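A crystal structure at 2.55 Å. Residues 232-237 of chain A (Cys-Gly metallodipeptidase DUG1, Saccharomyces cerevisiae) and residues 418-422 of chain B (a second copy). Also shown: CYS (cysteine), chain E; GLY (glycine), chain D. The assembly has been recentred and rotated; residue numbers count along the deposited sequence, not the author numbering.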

# COMPACT_ATOMS: atom_id res chain seq x y z
N LEU A 232 -10.08 -12.58 -1.50
CA LEU A 232 -10.29 -13.87 -2.14
C LEU A 232 -8.99 -14.35 -2.74
O LEU A 232 -8.22 -13.56 -3.28
CB LEU A 232 -11.35 -13.76 -3.24
CG LEU A 232 -12.79 -13.41 -2.83
CD1 LEU A 232 -13.70 -13.39 -4.04
CD2 LEU A 232 -13.33 -14.36 -1.80
N HIS A 233 -8.75 -15.65 -2.62
CA HIS A 233 -7.62 -16.29 -3.28
C HIS A 233 -7.81 -16.04 -4.77
O HIS A 233 -8.85 -16.39 -5.33
CB HIS A 233 -7.62 -17.78 -2.96
CG HIS A 233 -6.43 -18.51 -3.50
ND1 HIS A 233 -6.21 -18.67 -4.86
CD2 HIS A 233 -5.40 -19.13 -2.88
CE1 HIS A 233 -5.09 -19.35 -5.04
NE2 HIS A 233 -4.58 -19.64 -3.86
N SER A 234 -6.83 -15.43 -5.42
CA SER A 234 -7.07 -14.98 -6.79
C SER A 234 -7.11 -16.14 -7.78
O SER A 234 -7.46 -15.93 -8.94
CB SER A 234 -6.08 -13.91 -7.24
OG SER A 234 -4.83 -14.47 -7.59
N GLY A 235 -6.74 -17.33 -7.32
CA GLY A 235 -6.72 -18.53 -8.16
C GLY A 235 -8.02 -19.29 -8.07
O GLY A 235 -8.58 -19.72 -9.07
N ILE A 236 -8.52 -19.44 -6.85
CA ILE A 236 -9.77 -20.15 -6.62
C ILE A 236 -10.94 -19.42 -7.25
O ILE A 236 -11.87 -20.03 -7.75
CB ILE A 236 -10.02 -20.32 -5.12
CG1 ILE A 236 -8.88 -21.12 -4.49
CG2 ILE A 236 -11.35 -20.97 -4.87
CD1 ILE A 236 -8.99 -21.28 -3.01
N PHE A 237 -10.88 -18.09 -7.22
CA PHE A 237 -12.01 -17.28 -7.64
C PHE A 237 -11.72 -16.48 -8.92
O PHE A 237 -12.60 -15.80 -9.44
CB PHE A 237 -12.43 -16.35 -6.51
CG PHE A 237 -12.82 -17.07 -5.25
CD1 PHE A 237 -11.86 -17.43 -4.31
CD2 PHE A 237 -14.14 -17.40 -5.00
CE1 PHE A 237 -12.23 -18.09 -3.15
CE2 PHE A 237 -14.50 -18.07 -3.84
CZ PHE A 237 -13.54 -18.42 -2.92
N CYS E . -0.37 -19.42 -4.07
CA CYS E . -0.20 -18.70 -5.31
C CYS E . -1.43 -18.94 -6.20
O CYS E . -1.80 -20.08 -6.47
CB CYS E . 1.10 -19.12 -6.01
SG CYS E . 1.43 -18.25 -7.51
N GLY D . -2.31 -21.14 -2.76
CA GLY D . -0.87 -21.33 -2.71
C GLY D . -0.36 -20.75 -4.00
O GLY D . 0.02 -21.47 -4.92
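Chain B 418-422: REGGS

The two copies of DUG1 meet here glycine against glycine, backbone on backbone, and no hydrogen bond links the two stretches. The carbonyl oxygen of Gly A235 presses on the peptide group that joins Gly B420 to Gly B421: Gly A235 O lies 3.0 Å from Gly B420 C and 3.6 Å from Gly B421 N. It also comes within 3.1 Å of Gly B420 O, but both atoms are acceptors and no hydrogen bond can join them.

Such closeness depends on the absence of side chains. A CB built in ideal geometry on Gly B420 would point toward chain A and fall 2.3 Å from Gly A235 O, a clash. One built on Gly A235 would point toward chain B, tight against Gly B421 CA at 3.1 Å, and would also collide within its own chain with His A233 CE1 at 2.8 Å. At Gly B421 the obstacle would again be internal, since a CB there would lie 2.9 Å from Glu B419 OE1.

Chain B enters the contact from a strand that ends in Arg B418 and Glu B419. It then turns through Gly B420, with phi/psi of -73/-31°, and opens out at Gly B421, where psi is -174°. In chain A, a short strand at Leu A232 and His A233 gives way to Ser A234, Gly A235 and Ile A236, which have helical phi/psi angles without the regular bonds; Phe A237 N does, however, donate to His A233 O at 3.3 Å. The register runs in reverse: Gly A235 sits against Gly B421, their CA atoms 4.2 Å apart, and Ile A236 against Gly B420, CA to CA 4.6 Å. The contact is small, burying 150 Å² over both sides.

Each backbone is braced by a side chain of its own chain. His A233 ND1 accepts hydrogen bonds from Gly A235 N at 2.9 Å and Ile A236 N at 3.1 Å, so the ring fastens the turn that follows it. On chain B, Glu B419 OE1 accepts a hydrogen bond from Gly B421 N at 2.7 Å. That amide is thus hydrogen-bonded within its own chain, while Gly A235 O, 3.6 Å from Gly B421 N, makes no hydrogen bond to it. The same carboxylate oxygen, Glu B419 OE1, reaches to 4.5 Å from Ile A236 CG1, bringing the end of a side chain whose CA-to-CB bond points sideways nearer to chain A.

The CA-to-CB bond of His A233 points toward chain B, and its CE1 lies 4.3 Å from Gly B421 CA, which sits obliquely to the ring. The bound cysteine and glycine approach the ring edge near its plane: His A233 CE1 is 3.7 Å from O of the cysteine, and His A233 NE2 is 2.9 Å from N of the glycine. Beyond the glycine pair, Ser B422 N lies 3.6 Å from that same cysteine O, so residues from both copies border the bound amino acids.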

# COMPACT_ATOMS: atom_id res chain seq x y z
N ARG B 418 -11.15 -30.01 -11.41
CA ARG B 418 -9.91 -29.31 -11.64
C ARG B 418 -9.78 -28.21 -10.61
O ARG B 418 -10.65 -28.07 -9.75
CB ARG B 418 -9.87 -28.79 -13.08
CG ARG B 418 -9.82 -29.94 -14.07
CD ARG B 418 -10.08 -29.50 -15.48
NE ARG B 418 -8.94 -28.79 -16.04
CZ ARG B 418 -8.79 -28.57 -17.34
NH1 ARG B 418 -9.69 -29.02 -18.19
NH2 ARG B 418 -7.73 -27.92 -17.78
N GLU B 419 -8.69 -27.46 -10.66
CA GLU B 419 -8.44 -26.41 -9.69
C GLU B 419 -8.18 -25.07 -10.37
O GLU B 419 -7.43 -25.00 -11.35
CB GLU B 419 -7.21 -26.75 -8.84
CG GLU B 419 -7.51 -27.04 -7.39
CD GLU B 419 -8.12 -25.88 -6.66
OE1 GLU B 419 -7.64 -24.74 -6.83
OE2 GLU B 419 -9.09 -26.11 -5.89
N GLY B 420 -8.79 -24.03 -9.82
CA GLY B 420 -8.48 -22.67 -10.22
C GLY B 420 -7.11 -22.25 -9.69
O GLY B 420 -6.40 -21.46 -10.32
N GLY B 421 -6.75 -22.80 -8.54
CA GLY B 421 -5.48 -22.49 -7.92
C GLY B 421 -4.32 -23.19 -8.61
O GLY B 421 -4.52 -23.85 -9.63
N SER B 422 -3.13 -23.05 -8.04
CA SER B 422 -1.91 -23.56 -8.65
C SER B 422 -1.00 -24.24 -7.65
O SER B 422 -0.89 -23.82 -6.50
CB SER B 422 -1.15 -22.41 -9.28
OG SER B 422 -2.01 -21.71 -10.14